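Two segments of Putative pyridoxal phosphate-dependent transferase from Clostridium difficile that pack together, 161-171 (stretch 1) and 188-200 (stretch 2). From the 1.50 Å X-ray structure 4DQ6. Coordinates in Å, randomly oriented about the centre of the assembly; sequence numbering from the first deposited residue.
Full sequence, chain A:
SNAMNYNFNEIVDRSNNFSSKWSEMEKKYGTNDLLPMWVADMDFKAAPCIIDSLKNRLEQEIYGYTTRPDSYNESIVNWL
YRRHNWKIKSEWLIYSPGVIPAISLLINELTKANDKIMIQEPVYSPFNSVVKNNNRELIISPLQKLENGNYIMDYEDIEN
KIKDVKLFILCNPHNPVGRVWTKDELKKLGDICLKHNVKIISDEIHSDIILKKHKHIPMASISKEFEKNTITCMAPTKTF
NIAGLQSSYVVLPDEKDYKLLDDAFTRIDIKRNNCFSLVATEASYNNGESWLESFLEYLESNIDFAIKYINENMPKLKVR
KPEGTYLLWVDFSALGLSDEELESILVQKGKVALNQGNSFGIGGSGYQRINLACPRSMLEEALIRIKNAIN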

# COMPACT_ATOMS: atom_id res chain seq x y z
N LYS A 161 -0.09 16.96 32.22
CA LYS A 161 -0.13 17.42 30.83
C LYS A 161 -1.39 16.97 30.08
O LYS A 161 -1.49 17.25 28.88
CB LYS A 161 1.12 16.95 30.07
CG LYS A 161 2.46 17.45 30.57
CD LYS A 161 3.63 16.88 29.77
CE LYS A 161 4.97 17.33 30.29
NZ LYS A 161 6.09 16.43 29.91
N ILE A 162 -2.35 16.35 30.76
CA ILE A 162 -3.51 15.69 30.13
C ILE A 162 -4.58 16.65 29.61
O ILE A 162 -5.34 16.29 28.69
CB ILE A 162 -4.19 14.67 31.08
CG1 ILE A 162 -4.88 13.54 30.30
CG2 ILE A 162 -5.23 15.33 31.97
CD1 ILE A 162 -3.97 12.62 29.55
N LYS A 163 -4.67 17.84 30.19
CA LYS A 163 -5.83 18.69 29.85
C LYS A 163 -5.95 18.94 28.33
O LYS A 163 -5.03 19.50 27.68
CB LYS A 163 -5.84 20.03 30.61
CG LYS A 163 -7.11 20.88 30.37
CD LYS A 163 -7.18 22.16 31.19
CE LYS A 163 -8.35 22.98 30.68
NZ LYS A 163 -9.03 23.71 31.77
N ASP A 164 -7.14 18.63 27.83
CA ASP A 164 -7.53 18.77 26.41
C ASP A 164 -6.81 17.81 25.43
O ASP A 164 -7.00 17.97 24.26
CB ASP A 164 -7.37 20.21 25.90
CG ASP A 164 -8.34 21.19 26.58
OD1 ASP A 164 -9.52 20.82 26.89
OD2 ASP A 164 -7.89 22.34 26.77
N VAL A 165 -5.99 16.86 25.91
CA VAL A 165 -5.45 15.84 25.05
C VAL A 165 -6.62 15.01 24.56
O VAL A 165 -7.52 14.63 25.33
CB VAL A 165 -4.45 15.00 25.84
CG1 VAL A 165 -4.04 13.73 25.07
CG2 VAL A 165 -3.22 15.80 26.11
N LYS A 166 -6.59 14.66 23.26
CA LYS A 166 -7.65 13.90 22.68
C LYS A 166 -7.30 12.45 22.55
O LYS A 166 -8.16 11.59 22.64
CB LYS A 166 -7.97 14.49 21.31
CG LYS A 166 -8.38 15.96 21.40
CD LYS A 166 -9.62 16.19 22.27
CE LYS A 166 -10.03 17.66 22.33
NZ LYS A 166 -11.29 17.84 23.12
N LEU A 167 -6.02 12.22 22.32
CA LEU A 167 -5.51 10.85 22.00
C LEU A 167 -4.19 10.64 22.69
O LEU A 167 -3.40 11.58 22.85
CB LEU A 167 -5.23 10.56 20.46
CG LEU A 167 -6.38 10.66 19.45
CD1 LEU A 167 -5.90 10.48 18.00
CD2 LEU A 167 -7.41 9.59 19.79
N PHE A 168 -3.93 9.37 23.04
CA PHE A 168 -2.68 8.93 23.61
C PHE A 168 -2.16 7.81 22.76
O PHE A 168 -2.92 6.82 22.54
CB PHE A 168 -2.90 8.49 25.08
CG PHE A 168 -1.62 8.15 25.82
CD1 PHE A 168 -0.96 6.96 25.54
CD2 PHE A 168 -1.09 9.02 26.83
CE1 PHE A 168 0.20 6.65 26.22
CE2 PHE A 168 0.09 8.70 27.48
CZ PHE A 168 0.72 7.51 27.17
N ILE A 169 -0.93 7.96 22.28
CA ILE A 169 -0.38 6.89 21.45
C ILE A 169 0.63 6.11 22.32
O ILE A 169 1.64 6.69 22.76
CB ILE A 169 0.30 7.40 20.14
CG1 ILE A 169 -0.53 8.42 19.38
CG2 ILE A 169 0.66 6.18 19.23
CD1 ILE A 169 0.06 8.89 18.06
N LEU A 170 0.32 4.84 22.56
CA LEU A 170 1.04 4.01 23.49
C LEU A 170 1.84 3.03 22.60
O LEU A 170 1.34 2.50 21.55
CB LEU A 170 0.09 3.20 24.38
CG LEU A 170 0.59 1.94 25.09
CD1 LEU A 170 1.54 2.39 26.20
CD2 LEU A 170 -0.54 1.11 25.66
N CYS A 171 3.12 2.80 22.96
CA CYS A 171 3.91 1.75 22.34
C CYS A 171 4.07 0.58 23.30
O CYS A 171 4.62 0.77 24.37
CB CYS A 171 5.28 2.34 21.96
SG CYS A 171 6.20 1.45 20.70
N LYS A 188 -2.99 1.42 35.23
CA LYS A 188 -2.85 2.80 35.75
C LYS A 188 -2.97 3.82 34.62
O LYS A 188 -3.64 4.83 34.75
CB LYS A 188 -1.55 2.93 36.52
CG LYS A 188 -1.51 4.18 37.39
CD LYS A 188 -0.38 4.06 38.39
CE LYS A 188 -0.02 5.39 39.00
NZ LYS A 188 -1.01 5.76 40.03
N LEU A 189 -2.36 3.55 33.47
CA LEU A 189 -2.46 4.44 32.31
C LEU A 189 -3.89 4.52 31.79
O LEU A 189 -4.39 5.58 31.46
CB LEU A 189 -1.53 3.97 31.17
CG LEU A 189 -1.61 4.67 29.81
CD1 LEU A 189 -1.26 6.18 30.02
CD2 LEU A 189 -0.73 3.83 28.81
N GLY A 190 -4.53 3.36 31.64
CA GLY A 190 -5.81 3.34 30.98
C GLY A 190 -6.85 4.01 31.85
O GLY A 190 -7.79 4.58 31.34
N ASP A 191 -6.67 3.93 33.16
CA ASP A 191 -7.57 4.62 34.10
C ASP A 191 -7.46 6.11 33.95
O ASP A 191 -8.48 6.81 33.95
CB ASP A 191 -7.23 4.21 35.52
CG ASP A 191 -7.79 2.87 35.88
OD1 ASP A 191 -8.62 2.34 35.11
OD2 ASP A 191 -7.40 2.35 36.96
N ILE A 192 -6.24 6.61 33.85
CA ILE A 192 -6.04 8.03 33.59
C ILE A 192 -6.76 8.47 32.32
O ILE A 192 -7.49 9.43 32.28
CB ILE A 192 -4.53 8.39 33.51
CG1 ILE A 192 -3.88 8.23 34.89
CG2 ILE A 192 -4.33 9.82 33.03
CD1 ILE A 192 -2.37 8.36 34.87
N CYS A 193 -6.59 7.71 31.26
CA CYS A 193 -7.13 8.11 29.98
C CYS A 193 -8.65 8.03 29.97
O CYS A 193 -9.31 8.96 29.47
CB CYS A 193 -6.53 7.27 28.88
SG CYS A 193 -4.81 7.67 28.51
N LEU A 194 -9.21 6.96 30.51
CA LEU A 194 -10.68 6.84 30.64
C LEU A 194 -11.21 8.06 31.38
O LEU A 194 -12.24 8.65 30.97
CB LEU A 194 -11.04 5.61 31.46
CG LEU A 194 -11.38 4.29 30.82
CD1 LEU A 194 -11.39 3.16 31.85
CD2 LEU A 194 -12.75 4.43 30.16
N LYS A 195 -10.53 8.42 32.47
CA LYS A 195 -11.02 9.49 33.35
C LYS A 195 -11.13 10.80 32.59
O LYS A 195 -12.06 11.58 32.80
CB LYS A 195 -10.06 9.65 34.55
CG LYS A 195 -10.62 10.32 35.79
CD LYS A 195 -9.84 9.87 37.02
CE LYS A 195 -9.46 11.00 37.94
NZ LYS A 195 -10.65 11.43 38.75
N HIS A 196 -10.18 11.06 31.70
CA HIS A 196 -10.06 12.32 31.01
C HIS A 196 -10.58 12.27 29.60
O HIS A 196 -10.38 13.19 28.85
CB HIS A 196 -8.63 12.83 31.03
CG HIS A 196 -8.16 13.28 32.40
ND1 HIS A 196 -8.52 14.48 32.95
CD2 HIS A 196 -7.37 12.64 33.35
CE1 HIS A 196 -7.95 14.59 34.16
NE2 HIS A 196 -7.23 13.46 34.40
N ASN A 197 -11.29 11.20 29.28
CA ASN A 197 -11.88 10.98 27.97
C ASN A 197 -10.86 11.06 26.85
O ASN A 197 -11.11 11.71 25.83
CB ASN A 197 -13.03 11.96 27.70
CG ASN A 197 -14.16 11.85 28.72
OD1 ASN A 197 -14.36 12.74 29.55
ND2 ASN A 197 -14.92 10.75 28.65
N VAL A 198 -9.73 10.37 27.04
CA VAL A 198 -8.62 10.36 26.09
C VAL A 198 -8.67 8.96 25.53
O VAL A 198 -8.62 7.97 26.30
CB VAL A 198 -7.23 10.56 26.71
CG1 VAL A 198 -6.10 10.45 25.69
CG2 VAL A 198 -7.11 11.92 27.37
N LYS A 199 -8.82 8.87 24.21
CA LYS A 199 -8.79 7.60 23.54
C LYS A 199 -7.33 7.13 23.38
O LYS A 199 -6.47 7.93 23.14
CB LYS A 199 -9.44 7.71 22.15
CG LYS A 199 -9.67 6.34 21.51
CD LYS A 199 -11.08 5.82 21.83
CE LYS A 199 -11.52 4.73 20.84
NZ LYS A 199 -12.97 4.33 20.98
N ILE A 200 -7.12 5.86 23.57
CA ILE A 200 -5.79 5.23 23.38
C ILE A 200 -5.64 4.51 22.07
O ILE A 200 -6.52 3.69 21.72
CB ILE A 200 -5.42 4.23 24.52
CG1 ILE A 200 -5.53 4.96 25.88
CG2 ILE A 200 -4.01 3.62 24.27
CD1 ILE A 200 -5.00 4.16 27.06
O HOH W 1 -10.13 14.77 26.07
O HOH W 2 -11.09 11.08 23.02

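Stretch 2 runs from helix through a short connection into a strand, and it meets stretch 1 in two ways: the helix lies nearly antiparallel to the strand at 163°, their axes 10.1 Å apart at closest approach, while Lys199 and Ile200 lie beside the strand as its parallel neighbour. The first half of the contact is therefore side chain against side chain; the second adds backbone.

Leu189 opens the contact, pointing toward stretch 1. Its CD1 sits over one face of the Phe168 ring, 4.0 Å from the centroid and 3.7 Å from Phe168 CZ, while its CD2 reaches Leu170 CD1 at 3.7 Å. One leucine thus spans two residues that alternate along a strand and share a face. Gly190 and Asp191 make no contact. Ile192 returns to the interface, though lightly, its CG2 4.5 Å from Ile162 CD1. Cys193 sits beside Phe168, with SG 4.0 Å from Phe168 CB and 4.8 Å from the ring centroid, an oblique approach. Leu194 and Lys195 are out of reach of stretch 1.

His196, the first residue to leave helical phi/psi, points back toward stretch 1. Its ring receives Ile162 CG2 almost squarely over one face, 3.4 Å from the centroid and 4° off the normal, a CH-pi contact. Water 1 lies between the backbones here, 2.7 Å from Val165 O and 3.2 Å from His196 O. Asn197, at positive phi, contributes its carbonyl rather than its side chain: water 2 donates to Asn197 O at 2.9 Å and Lys166 O at 3.0 Å.

Val198, held to the helix by its N bonding to Cys193 O at 2.8 Å, is a small residue with many neighbours. Its CG2 packs on Ile162 CD1 at 3.9 Å, and its CG1 meets Val165 CG1 at 3.9 Å and Phe168 CB at 3.8 Å.

Lys199 then makes the backbone junction. Its N donates to Lys166 O at 3.2 Å, and its O accepts from Phe168 N at 2.9 Å, so one residue bonds to the two flanking its bridge partner, Leu167, the pattern of a parallel ladder. Leu167 CA also lies 3.3 Å from Lys199 O. On the face of the sheet that Leu167 and Lys199 share, Lys199 CB packs 3.6 Å from Leu167 CD2 while the end of the lysine leads away, so its aliphatic base serves the contact.

Ile200 pairs with Phe168 and shares its face of the sheet. Its CA approaches Phe168 O at 3.4 Å, and its CG2 lies 4.1 Å from Leu170 CB, extending the apolar layer under the helix.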